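Long-range contacts in Afp2 (Serratia entomophila, PDB 6RBN), which helps form the helical sheath around the inner tube of the anti-feeding prophage, a contractile injection system, and probably helps drive the tube out when the sheath contracts: residues Gly156-Pro161 and Arg239-Ser244; Val104-Asp109 and Ala170-Ala175; Ser72-His77 and Ile176-Ile181; Phe206-Asp211 and Leu222-Thr227. All blocks are in the same frame, centred on the assembly; numbering follows the deposited sequence.

Contact 1 (Gly156-Pro161 and Arg239-Ser244); sequences GAVFYP and RTLEDS
Strand 156-157 is the last strand at one border of the six-stranded mixed sheet in this chain, within the subtilisin-like domain of the sheath protein, and the irregular segment 239-244 passes beside it on the way to helix 250-267. The two backbones come together at the carbonyl of G156. G156 O lies 3.1 Å from L241 N, a weak hydrogen bond bent to 129° at the hydrogen. The same oxygen is 3.4 Å from T240 CA, a CA-H...O contact, so two successive residues of the loop close on one acceptor. A157 meanwhile makes its backbone bonds with G128 and F130 in the sheet.

L241 leans over the glycine peptide. Its CG is anti to the carbonyl carbon (chi1 -71°) and sits 3.5 Å from G156 O, with CD1 3.9 Å from G156 C. The other branch, CD2, reaches V158 CG2 at 3.7 Å, the two side chains crossing at about a right angle. V158 holds CG1 anti to its backbone N (chi1 -180°), which leaves CG2 beside that nitrogen and facing the leucine. One residue back, A157 CB rests 3.6 Å from R239 O, a carbonyl hydrogen-bonded by N223 ND2. T240 turns its hydroxyl elsewhere, to W247 O. R239 NH1 and D243 OD1 form a salt bridge of 2.9 Å in the guanidinium plane; R239 NE has a second partner in E342, and D243 OD1 one in R248.

With its single weak bond, the contact probably depends at least as much on the apolar fit of L241 against G156 and V158 as on the one hydrogen bond.

Contact 2 (Val104-Asp109 and Ala170-Ala175); sequences VAAGTD and AVPPSA
V104 lays its CG1 branch against S174 at the start of helix 173-187, with CG1 3.7 Å from S174 CB; CG1 is anti to the backbone N (chi1 178°). The same serine leans over the end of strand 102-105. With OG anti to its carbonyl carbon (chi1 -59°), S174 OG comes within 3.0 Å of A105 O, while its strongest partner is F130 O of the same chain, with L129 O and D131 OD1 also within hydrogen-bonding distance, though its proton can serve only one.

Beyond the strand the chain folds back in an inverse gamma turn centred on A106, in which G107 N bonds weakly to A105 O. P172 lies along the A106-G107 peptide, the second of the turn: its CB is 3.6 Å from G107 N and its CG 3.9 Å from A106 C. D131 takes part here too, through a bond from G107 N to OD2, and P172 O receives A175 N as the helix begins.

The junction of strand end and helix start is therefore mainly apolar packing on backbone. The buried hydroxyl of S174 is ringed by carbonyl and carboxylate oxygens, surroundings that would probably limit its freedom to rotate.

Contact 3 (Ser72-His77 and Ile176-Ile181); sequences SLWFMH and IAAASI
L73, on the last turns of the weakly bonded helix 66-75, is the first residue to reach helix 173-187. Its CG is anti to the backbone N (chi1 -161°), and from there CD1 extends to A179 CB at 3.7 Å and passes 4.1 Å from I176 CA, so one methyl spans almost a full turn of the opposing helix.

W74 follows with its indole swung out by a CG likewise anti to the backbone N (chi1 172°). It presents an edge: CZ3 lies 3.2 Å from A178 O, near the plane of the ring, and 4.2 Å from A178 CB. A178 O is itself hydrogen-bonded to T182 OG1. Elsewhere the indole meets F32 of strand 30-34 edge-to-face and sets CD1 over the centre of the F75 ring.

H77, just past the helix, folds back along it. Its ND1 donates to L73 O over 2.8 Å, with 155° at the hydrogen, and the bond lies in the carbonyl plane and close to the plane of the imidazole. This fixes the ring's rotation, and with NE2 paired to N200 N it is consistent with a neutral imidazole protonated on ND1. The ring stands obliquely to A179, ND1 being 3.9 Å from its CB.

A179 is thus bordered by both L73 and H77, and the small alanines let the helices approach to 5.6 Å between W74 CA and A179 CA. With W74 on F32 and A178 on L129, this is close helix-helix packing above a central sheet, as in layered alpha/beta domains.

Contact 4 (Phe206-Asp211 and Leu222-Thr227); sequences FAVSDD and LNMIRT
The guanidinium of R226 has D210 N and the carbonyl carbon of S209 over one face, with S209 C 4.5 Å from R226 CZ, while V208 O approaches it obliquely, 3.3 Å from R226 NE. W236 adds a cation-pi interaction to the same group. The D210 carboxylate is not laid flat against the guanidinium, for the two planes stand 74° apart. A single oxygen carries the salt bridge: R226 NH1 donates to D210 OD1 at 2.4 Å, with 137° at the hydrogen. The nitrogen meets this oxygen nearly along its C-O axis, and the oxygen lies 25° out of the guanidinium plane. R226 NH2 is farther off, 3.2 Å from D210 OD1.

These residues join two elements of the subtilisin-like domain. S209 is the N-cap of helix 210-216 and D210 its first residue, where a carboxylate would be expected to interact favourably with the helix dipole. R226 belongs to strand 225-226, which pairs antiparallel with strand 234-235. The bend of the arginine chain at chi3 brings its end round to the helix start.

Next to the charged pair, V208 points toward segment 222-227. V208 CG1 touches M224 CG at 3.6 Å, the two side chains crossing at about a right angle, and V208 CB lies 4.2 Å from R226 CG. The bent methionine chain also packs on F212 and Q213 of the helix, and Y7 of a neighbouring subunit packs on D210.

From the N terminus, 72-77 opens contact 3 and 104-109 opens contact 2; both wait for helix 173-187, where 170-175 closes contact 2 and 176-181 then closes contact 3. Contact 2 is therefore nested inside contact 3. Contact 1 opens at 156-161, after both have opened and before either closes, and closes at 239-244, so it crosses both. Contact 4, from 206-211 to 222-227, lies within the loop of contact 1 and in series with contacts 2 and 3. Helix 173-187 is tied to helix 66-75 and to the central sheet, whose border strand meets the loop before helix 250-267. P173 packs against F159, P161 and I225, bringing contacts 1, 2 and 4 together.

Contact 1 (Gly156-Pro161 and Arg239-Ser244)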
loop_
_atom_site.group_PDB
_atom_site.type_symbol
_atom_site.label_atom_id
_atom_site.label_comp_id
_atom_site.label_asym_id
_atom_site.label_seq_id
_atom_site.Cartn_x
_atom_site.Cartn_y
_atom_site.Cartn_z
ATOM N N GLY C 156 -37.951 4.617 -84.094
ATOM C CA GLY C 156 -38.509 5.544 -85.054
ATOM C C GLY C 156 -40.014 5.419 -85.166
ATOM O O GLY C 156 -40.613 4.412 -84.783
ATOM N N ALA C 157 -40.614 6.480 -85.699
ATOM C CA ALA C 157 -42.022 6.510 -86.063
ATOM C C ALA C 157 -42.181 7.449 -87.251
ATOM O O ALA C 157 -41.302 8.264 -87.532
ATOM C CB ALA C 157 -42.896 6.943 -84.889
ATOM N N VAL C 158 -43.308 7.341 -87.948
ATOM C CA VAL C 158 -43.412 7.863 -89.305
ATOM C C VAL C 158 -44.254 9.133 -89.387
ATOM O O VAL C 158 -43.827 10.089 -90.032
ATOM C CB VAL C 158 -43.935 6.769 -90.257
ATOM C CG1 VAL C 158 -44.040 7.295 -91.668
ATOM C CG2 VAL C 158 -42.992 5.607 -90.224
ATOM N N PHE C 159 -45.445 9.167 -88.764
ATOM C CA PHE C 159 -46.298 10.365 -88.687
ATOM C C PHE C 159 -46.707 10.915 -90.052
ATOM O O PHE C 159 -46.095 11.871 -90.518
ATOM C CB PHE C 159 -45.638 11.464 -87.850
ATOM C CG PHE C 159 -45.437 11.083 -86.425
ATOM C CD1 PHE C 159 -46.491 11.116 -85.532
ATOM C CD2 PHE C 159 -44.193 10.680 -85.976
ATOM C CE1 PHE C 159 -46.308 10.759 -84.219
ATOM C CE2 PHE C 159 -44.003 10.328 -84.666
ATOM C CZ PHE C 159 -45.062 10.365 -83.784
ATOM N N TYR C 160 -47.662 10.259 -90.735
ATOM C CA TYR C 160 -47.924 10.541 -92.152
ATOM C C TYR C 160 -48.368 11.969 -92.492
ATOM O O TYR C 160 -47.623 12.639 -93.230
ATOM C CB TYR C 160 -48.897 9.495 -92.711
ATOM C CG TYR C 160 -49.604 9.904 -93.984
ATOM C CD1 TYR C 160 -48.924 10.018 -95.184
ATOM C CD2 TYR C 160 -50.969 10.146 -93.983
ATOM C CE1 TYR C 160 -49.579 10.393 -96.338
ATOM C CE2 TYR C 160 -51.632 10.510 -95.131
ATOM C CZ TYR C 160 -50.933 10.630 -96.302
ATOM O OH TYR C 160 -51.595 10.994 -97.448
ATOM N N PRO C 161 -49.531 12.487 -92.054
ATOM C CA PRO C 161 -50.135 13.615 -92.787
ATOM C C PRO C 161 -49.416 14.949 -92.639
ATOM O O PRO C 161 -49.182 15.448 -91.537
ATOM C CB PRO C 161 -51.536 13.722 -92.165
ATOM C CG PRO C 161 -51.730 12.487 -91.386
ATOM C CD PRO C 161 -50.367 12.144 -90.895
ATOM N N ARG C 239 -47.276 4.419 -81.692
ATOM C CA ARG C 239 -46.516 3.197 -81.902
ATOM C C ARG C 239 -45.223 3.466 -82.669
ATOM O O ARG C 239 -45.072 4.479 -83.351
ATOM C CB ARG C 239 -47.376 2.177 -82.644
ATOM C CG ARG C 239 -48.444 1.518 -81.808
ATOM C CD ARG C 239 -49.411 0.787 -82.704
ATOM N NE ARG C 239 -50.475 0.118 -81.966
ATOM C CZ ARG C 239 -50.550 -1.192 -81.784
ATOM N NH1 ARG C 239 -49.657 -1.989 -82.347
ATOM N NH2 ARG C 239 -51.550 -1.710 -81.089
ATOM N N THR C 240 -44.291 2.523 -82.559
ATOM C CA THR C 240 -42.992 2.586 -83.219
ATOM C C THR C 240 -43.000 1.698 -84.461
ATOM O O THR C 240 -44.017 1.108 -84.827
ATOM C CB THR C 240 -41.864 2.164 -82.273
ATOM O OG1 THR C 240 -42.083 0.819 -81.832
ATOM C CG2 THR C 240 -41.788 3.071 -81.074
ATOM N N LEU C 241 -41.837 1.595 -85.101
ATOM C CA LEU C 241 -41.677 0.782 -86.299
ATOM C C LEU C 241 -41.526 -0.703 -86.005
ATOM O O LEU C 241 -41.557 -1.504 -86.944
ATOM C CB LEU C 241 -40.473 1.271 -87.100
ATOM C CG LEU C 241 -40.646 2.615 -87.798
ATOM C CD1 LEU C 241 -39.329 3.141 -88.314
ATOM C CD2 LEU C 241 -41.596 2.423 -88.940
ATOM N N GLU C 242 -41.363 -1.096 -84.745
ATOM C CA GLU C 242 -41.311 -2.501 -84.362
ATOM C C GLU C 242 -42.542 -2.842 -83.539
ATOM O O GLU C 242 -42.778 -2.239 -82.490
ATOM C CB GLU C 242 -40.046 -2.822 -83.569
ATOM C CG GLU C 242 -39.982 -4.279 -83.152
ATOM C CD GLU C 242 -38.711 -4.636 -82.420
ATOM O OE1 GLU C 242 -37.852 -3.754 -82.253
ATOM O OE2 GLU C 242 -38.573 -5.802 -82.001
ATOM N N ASP C 243 -43.318 -3.812 -84.014
ATOM C CA ASP C 243 -44.519 -4.250 -83.308
ATOM C C ASP C 243 -44.212 -5.515 -82.510
ATOM O O ASP C 243 -44.567 -6.632 -82.880
ATOM C CB ASP C 243 -45.661 -4.469 -84.293
ATOM C CG ASP C 243 -46.976 -4.749 -83.603
ATOM O OD1 ASP C 243 -47.573 -3.801 -83.053
ATOM O OD2 ASP C 243 -47.415 -5.916 -83.612
ATOM N N SER C 244 -43.527 -5.311 -81.392
ATOM C CA SER C 244 -43.224 -6.373 -80.451
ATOM C C SER C 244 -43.891 -6.067 -79.118
ATOM O O SER C 244 -44.384 -4.963 -78.891
ATOM C CB SER C 244 -41.714 -6.535 -80.259
ATOM O OG SER C 244 -41.156 -5.377 -79.667
#

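Contact 2 (Val104-Asp109 and Ala170-Ala175)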
loop_
_atom_site.group_PDB
_atom_site.type_symbol
_atom_site.label_atom_id
_atom_site.label_comp_id
_atom_site.label_asym_id
_atom_site.label_seq_id
_atom_site.Cartn_x
_atom_site.Cartn_y
_atom_site.Cartn_z
ATOM N N VAL C 104 -35.053 14.634 -86.228
ATOM C CA VAL C 104 -36.292 15.058 -86.857
ATOM C C VAL C 104 -36.003 15.232 -88.343
ATOM O O VAL C 104 -35.365 16.205 -88.755
ATOM C CB VAL C 104 -36.830 16.347 -86.229
ATOM C CG1 VAL C 104 -38.084 16.790 -86.929
ATOM C CG2 VAL C 104 -37.095 16.139 -84.755
ATOM N N ALA C 105 -36.460 14.280 -89.152
ATOM C CA ALA C 105 -36.317 14.353 -90.602
ATOM C C ALA C 105 -37.303 15.389 -91.121
ATOM O O ALA C 105 -38.485 15.112 -91.306
ATOM C CB ALA C 105 -36.552 12.991 -91.238
ATOM N N ALA C 106 -36.814 16.606 -91.343
ATOM C CA ALA C 106 -37.668 17.722 -91.743
ATOM C C ALA C 106 -37.800 17.726 -93.264
ATOM O O ALA C 106 -37.175 18.513 -93.978
ATOM C CB ALA C 106 -37.104 19.036 -91.224
ATOM N N GLY C 107 -38.642 16.825 -93.765
ATOM C CA GLY C 107 -38.855 16.702 -95.194
ATOM C C GLY C 107 -37.677 16.068 -95.898
ATOM O O GLY C 107 -37.223 16.561 -96.934
ATOM N N THR C 108 -37.170 14.967 -95.346
ATOM C CA THR C 108 -35.936 14.362 -95.817
ATOM C C THR C 108 -36.082 12.847 -95.767
ATOM O O THR C 108 -36.626 12.307 -94.802
ATOM C CB THR C 108 -34.750 14.812 -94.953
ATOM O OG1 THR C 108 -34.745 16.239 -94.850
ATOM C CG2 THR C 108 -33.461 14.406 -95.587
ATOM N N ASP C 109 -35.603 12.164 -96.805
ATOM C CA ASP C 109 -35.724 10.715 -96.865
ATOM C C ASP C 109 -34.533 10.103 -97.590
ATOM O O ASP C 109 -33.844 10.775 -98.363
ATOM C CB ASP C 109 -37.042 10.297 -97.533
ATOM C CG ASP C 109 -37.238 10.919 -98.910
ATOM O OD1 ASP C 109 -36.424 11.770 -99.328
ATOM O OD2 ASP C 109 -38.225 10.551 -99.581
ATOM N N ALA C 170 -45.967 24.600 -96.037
ATOM C CA ALA C 170 -46.161 23.195 -95.702
ATOM C C ALA C 170 -45.175 22.783 -94.621
ATOM O O ALA C 170 -43.960 22.805 -94.845
ATOM C CB ALA C 170 -45.990 22.311 -96.937
ATOM N N VAL C 171 -45.697 22.409 -93.462
ATOM C CA VAL C 171 -44.854 21.914 -92.370
ATOM C C VAL C 171 -44.650 20.412 -92.555
ATOM O O VAL C 171 -45.628 19.695 -92.818
ATOM C CB VAL C 171 -45.494 22.219 -91.021
ATOM C CG1 VAL C 171 -44.702 21.598 -89.889
ATOM C CG2 VAL C 171 -45.563 23.695 -90.812
ATOM N N PRO C 172 -43.417 19.916 -92.474
ATOM C CA PRO C 172 -43.193 18.475 -92.453
ATOM C C PRO C 172 -43.806 17.856 -91.211
ATOM O O PRO C 172 -43.722 18.427 -90.115
ATOM C CB PRO C 172 -41.666 18.353 -92.429
ATOM C CG PRO C 172 -41.190 19.614 -93.017
ATOM C CD PRO C 172 -42.156 20.661 -92.570
ATOM N N PRO C 173 -44.421 16.679 -91.336
ATOM C CA PRO C 173 -45.172 16.115 -90.207
ATOM C C PRO C 173 -44.298 15.543 -89.107
ATOM O O PRO C 173 -44.831 15.152 -88.062
ATOM C CB PRO C 173 -46.007 15.027 -90.874
ATOM C CG PRO C 173 -45.186 14.606 -92.032
ATOM C CD PRO C 173 -44.486 15.819 -92.528
ATOM N N SER C 174 -42.985 15.462 -89.314
ATOM C CA SER C 174 -42.076 15.175 -88.215
ATOM C C SER C 174 -42.041 16.321 -87.220
ATOM O O SER C 174 -41.909 16.092 -86.014
ATOM C CB SER C 174 -40.674 14.931 -88.750
ATOM O OG SER C 174 -40.661 13.857 -89.656
ATOM N N ALA C 175 -42.145 17.556 -87.709
ATOM C CA ALA C 175 -42.116 18.720 -86.837
ATOM C C ALA C 175 -43.412 18.888 -86.066
ATOM O O ALA C 175 -43.411 19.490 -84.988
ATOM C CB ALA C 175 -41.836 19.972 -87.655
#

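Contact 3 (Ser72-His77 and Ile176-Ile181)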
loop_
_atom_site.group_PDB
_atom_site.type_symbol
_atom_site.label_atom_id
_atom_site.label_comp_id
_atom_site.label_asym_id
_atom_site.label_seq_id
_atom_site.Cartn_x
_atom_site.Cartn_y
_atom_site.Cartn_z
ATOM N N SER C 72 -39.952 27.102 -87.197
ATOM C CA SER C 72 -40.946 28.080 -86.772
ATOM C C SER C 72 -42.083 27.423 -86.003
ATOM O O SER C 72 -42.668 28.046 -85.116
ATOM C CB SER C 72 -41.491 28.836 -87.981
ATOM O OG SER C 72 -42.217 27.968 -88.826
ATOM N N LEU C 73 -42.393 26.167 -86.321
ATOM C CA LEU C 73 -43.364 25.397 -85.560
ATOM C C LEU C 73 -42.747 24.810 -84.299
ATOM O O LEU C 73 -43.476 24.494 -83.354
ATOM C CB LEU C 73 -43.944 24.307 -86.471
ATOM C CG LEU C 73 -45.255 23.549 -86.247
ATOM C CD1 LEU C 73 -45.119 22.386 -85.303
ATOM C CD2 LEU C 73 -46.327 24.508 -85.767
ATOM N N TRP C 74 -41.419 24.683 -84.258
ATOM C CA TRP C 74 -40.728 24.234 -83.053
ATOM C C TRP C 74 -40.735 25.303 -81.972
ATOM O O TRP C 74 -41.113 25.038 -80.826
ATOM C CB TRP C 74 -39.287 23.843 -83.387
ATOM C CG TRP C 74 -38.454 23.546 -82.178
ATOM C CD1 TRP C 74 -37.532 24.364 -81.599
ATOM C CD2 TRP C 74 -38.468 22.349 -81.397
ATOM N NE1 TRP C 74 -36.975 23.755 -80.506
ATOM C CE2 TRP C 74 -37.531 22.515 -80.362
ATOM C CE3 TRP C 74 -39.183 21.153 -81.475
ATOM C CZ2 TRP C 74 -37.295 21.535 -79.411
ATOM C CZ3 TRP C 74 -38.936 20.180 -80.541
ATOM C CH2 TRP C 74 -38.005 20.374 -79.519
ATOM N N PHE C 75 -40.300 26.517 -82.311
ATOM C CA PHE C 75 -40.089 27.539 -81.297
ATOM C C PHE C 75 -41.377 28.171 -80.794
ATOM O O PHE C 75 -41.357 28.819 -79.745
ATOM C CB PHE C 75 -39.166 28.639 -81.816
ATOM C CG PHE C 75 -37.739 28.213 -81.963
ATOM C CD1 PHE C 75 -36.953 28.004 -80.844
ATOM C CD2 PHE C 75 -37.164 28.076 -83.210
ATOM C CE1 PHE C 75 -35.640 27.621 -80.972
ATOM C CE2 PHE C 75 -35.851 27.697 -83.342
ATOM C CZ PHE C 75 -35.087 27.476 -82.222
ATOM N N MET C 76 -42.489 28.003 -81.500
ATOM C CA MET C 76 -43.747 28.574 -81.043
ATOM C C MET C 76 -44.488 27.670 -80.070
ATOM O O MET C 76 -45.615 27.993 -79.686
ATOM C CB MET C 76 -44.647 28.910 -82.233
ATOM C CG MET C 76 -45.151 27.727 -83.010
ATOM S SD MET C 76 -46.194 28.234 -84.387
ATOM C CE MET C 76 -47.654 28.787 -83.510
ATOM N N HIS C 77 -43.890 26.556 -79.663
ATOM C CA HIS C 77 -44.439 25.675 -78.643
ATOM C C HIS C 77 -43.434 25.478 -77.521
ATOM O O HIS C 77 -43.235 24.369 -77.026
ATOM C CB HIS C 77 -44.844 24.335 -79.243
ATOM C CG HIS C 77 -45.928 24.450 -80.263
ATOM N ND1 HIS C 77 -45.666 24.644 -81.601
ATOM C CD2 HIS C 77 -47.273 24.430 -80.140
ATOM C CE1 HIS C 77 -46.808 24.728 -82.260
ATOM N NE2 HIS C 77 -47.796 24.603 -81.396
ATOM N N ILE C 176 -44.520 18.390 -86.610
ATOM C CA ILE C 176 -45.770 18.368 -85.863
ATOM C C ILE C 176 -45.667 17.380 -84.712
ATOM O O ILE C 176 -46.137 17.643 -83.598
ATOM C CB ILE C 176 -46.935 18.033 -86.812
ATOM C CG1 ILE C 176 -47.036 19.090 -87.909
ATOM C CG2 ILE C 176 -48.245 17.952 -86.068
ATOM C CD1 ILE C 176 -47.962 18.708 -89.029
ATOM N N ALA C 177 -45.012 16.244 -84.948
ATOM C CA ALA C 177 -44.783 15.282 -83.881
ATOM C C ALA C 177 -43.734 15.772 -82.897
ATOM O O ALA C 177 -43.831 15.480 -81.703
ATOM C CB ALA C 177 -44.361 13.942 -84.466
ATOM N N ALA C 178 -42.734 16.517 -83.368
ATOM C CA ALA C 178 -41.681 16.999 -82.485
ATOM C C ALA C 178 -42.153 18.118 -81.571
ATOM O O ALA C 178 -41.565 18.317 -80.506
ATOM C CB ALA C 178 -40.481 17.473 -83.300
ATOM N N ALA C 179 -43.196 18.850 -81.958
ATOM C CA ALA C 179 -43.741 19.901 -81.113
ATOM C C ALA C 179 -44.751 19.387 -80.105
ATOM O O ALA C 179 -44.989 20.058 -79.095
ATOM C CB ALA C 179 -44.397 20.982 -81.968
ATOM N N SER C 180 -45.360 18.232 -80.352
ATOM C CA SER C 180 -46.182 17.603 -79.331
ATOM C C SER C 180 -45.346 16.843 -78.316
ATOM O O SER C 180 -45.824 16.591 -77.207
ATOM C CB SER C 180 -47.201 16.664 -79.970
ATOM O OG SER C 180 -46.560 15.568 -80.587
ATOM N N ILE C 181 -44.117 16.467 -78.673
ATOM C CA ILE C 181 -43.210 15.834 -77.720
ATOM C C ILE C 181 -42.724 16.847 -76.689
ATOM O O ILE C 181 -42.579 16.522 -75.503
ATOM C CB ILE C 181 -42.055 15.152 -78.482
ATOM C CG1 ILE C 181 -42.555 13.887 -79.173
ATOM C CG2 ILE C 181 -40.883 14.799 -77.598
ATOM C CD1 ILE C 181 -41.548 13.271 -80.102
#

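Contact 4 (Phe206-Asp211 and Leu222-Thr227)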
loop_
_atom_site.group_PDB
_atom_site.type_symbol
_atom_site.label_atom_id
_atom_site.label_comp_id
_atom_site.label_asym_id
_atom_site.label_seq_id
_atom_site.Cartn_x
_atom_site.Cartn_y
_atom_site.Cartn_z
ATOM N N PHE C 206 -54.700 16.824 -95.186
ATOM C CA PHE C 206 -55.710 15.859 -95.584
ATOM C C PHE C 206 -56.563 15.505 -94.375
ATOM O O PHE C 206 -56.163 15.703 -93.227
ATOM C CB PHE C 206 -55.057 14.595 -96.148
ATOM C CG PHE C 206 -54.295 14.826 -97.415
ATOM C CD1 PHE C 206 -54.674 15.813 -98.309
ATOM C CD2 PHE C 206 -53.145 14.106 -97.675
ATOM C CE1 PHE C 206 -53.953 16.038 -99.464
ATOM C CE2 PHE C 206 -52.414 14.334 -98.819
ATOM C CZ PHE C 206 -52.821 15.298 -99.718
ATOM N N ALA C 207 -57.749 14.976 -94.644
ATOM C CA ALA C 207 -58.638 14.471 -93.611
ATOM C C ALA C 207 -58.575 12.955 -93.620
ATOM O O ALA C 207 -58.732 12.331 -94.675
ATOM C CB ALA C 207 -60.071 14.954 -93.827
ATOM N N VAL C 208 -58.335 12.364 -92.456
ATOM C CA VAL C 208 -58.144 10.927 -92.324
ATOM C C VAL C 208 -59.279 10.359 -91.484
ATOM O O VAL C 208 -59.571 10.872 -90.397
ATOM C CB VAL C 208 -56.780 10.603 -91.698
ATOM C CG1 VAL C 208 -56.631 9.120 -91.527
ATOM C CG2 VAL C 208 -55.661 11.152 -92.556
ATOM N N SER C 209 -59.917 9.307 -91.986
ATOM C CA SER C 209 -60.978 8.630 -91.263
ATOM C C SER C 209 -60.398 7.536 -90.373
ATOM O O SER C 209 -59.204 7.234 -90.407
ATOM C CB SER C 209 -62.000 8.054 -92.239
ATOM O OG SER C 209 -61.419 7.035 -93.030
ATOM N N ASP C 210 -61.266 6.928 -89.562
ATOM C CA ASP C 210 -60.847 5.828 -88.703
ATOM C C ASP C 210 -60.550 4.565 -89.496
ATOM O O ASP C 210 -59.641 3.811 -89.138
ATOM C CB ASP C 210 -61.928 5.536 -87.664
ATOM C CG ASP C 210 -61.985 6.578 -86.575
ATOM O OD1 ASP C 210 -60.930 7.159 -86.261
ATOM O OD2 ASP C 210 -63.082 6.808 -86.028
ATOM N N ASP C 211 -61.302 4.313 -90.568
ATOM C CA ASP C 211 -61.123 3.081 -91.326
ATOM C C ASP C 211 -59.856 3.098 -92.167
ATOM O O ASP C 211 -59.384 2.033 -92.575
ATOM C CB ASP C 211 -62.343 2.834 -92.210
ATOM C CG ASP C 211 -63.586 2.510 -91.407
ATOM O OD1 ASP C 211 -63.447 1.962 -90.294
ATOM O OD2 ASP C 211 -64.701 2.801 -91.885
ATOM N N LEU C 222 -48.088 3.955 -89.207
ATOM C CA LEU C 222 -48.033 5.315 -89.741
ATOM C C LEU C 222 -48.278 6.457 -88.764
ATOM O O LEU C 222 -47.768 7.546 -89.030
ATOM C CB LEU C 222 -49.016 5.514 -90.906
ATOM C CG LEU C 222 -48.550 5.221 -92.322
ATOM C CD1 LEU C 222 -49.651 5.536 -93.299
ATOM C CD2 LEU C 222 -47.386 6.108 -92.617
ATOM N N ASN C 223 -49.043 6.263 -87.680
ATOM C CA ASN C 223 -49.238 7.270 -86.612
ATOM C C ASN C 223 -49.832 8.580 -87.133
ATOM O O ASN C 223 -49.157 9.609 -87.197
ATOM C CB ASN C 223 -47.940 7.541 -85.845
ATOM C CG ASN C 223 -47.560 6.413 -84.927
ATOM O OD1 ASN C 223 -48.409 5.833 -84.258
ATOM N ND2 ASN C 223 -46.276 6.097 -84.881
ATOM N N MET C 224 -51.101 8.522 -87.540
ATOM C CA MET C 224 -51.875 9.636 -88.089
ATOM C C MET C 224 -51.849 10.946 -87.308
ATOM O O MET C 224 -51.657 10.958 -86.090
ATOM C CB MET C 224 -53.330 9.208 -88.222
ATOM C CG MET C 224 -53.680 8.523 -89.509
ATOM S SD MET C 224 -52.685 7.112 -89.968
ATOM C CE MET C 224 -51.889 7.806 -91.392
ATOM N N ILE C 225 -52.044 12.051 -88.021
ATOM C CA ILE C 225 -52.209 13.382 -87.450
ATOM C C ILE C 225 -53.599 13.848 -87.849
ATOM O O ILE C 225 -53.851 14.133 -89.026
ATOM C CB ILE C 225 -51.139 14.361 -87.946
ATOM C CG1 ILE C 225 -49.750 13.897 -87.519
ATOM C CG2 ILE C 225 -51.414 15.759 -87.435
ATOM C CD1 ILE C 225 -48.638 14.682 -88.145
ATOM N N ARG C 226 -54.505 13.923 -86.882
ATOM C CA ARG C 226 -55.915 14.146 -87.156
ATOM C C ARG C 226 -56.404 15.355 -86.378
ATOM O O ARG C 226 -55.810 15.760 -85.380
ATOM C CB ARG C 226 -56.738 12.910 -86.794
ATOM C CG ARG C 226 -56.454 11.711 -87.662
ATOM C CD ARG C 226 -57.226 10.516 -87.174
ATOM N NE ARG C 226 -58.657 10.772 -87.218
ATOM C CZ ARG C 226 -59.570 9.960 -86.707
ATOM N NH1 ARG C 226 -59.198 8.834 -86.123
ATOM N NH2 ARG C 226 -60.853 10.272 -86.784
ATOM N N THR C 227 -57.512 15.930 -86.829
ATOM C CA THR C 227 -58.138 17.046 -86.137
ATOM C C THR C 227 -59.460 16.595 -85.531
ATOM O O THR C 227 -60.158 15.746 -86.096
ATOM C CB THR C 227 -58.330 18.247 -87.071
ATOM O OG1 THR C 227 -58.927 19.329 -86.347
ATOM C CG2 THR C 227 -59.173 17.903 -88.292
#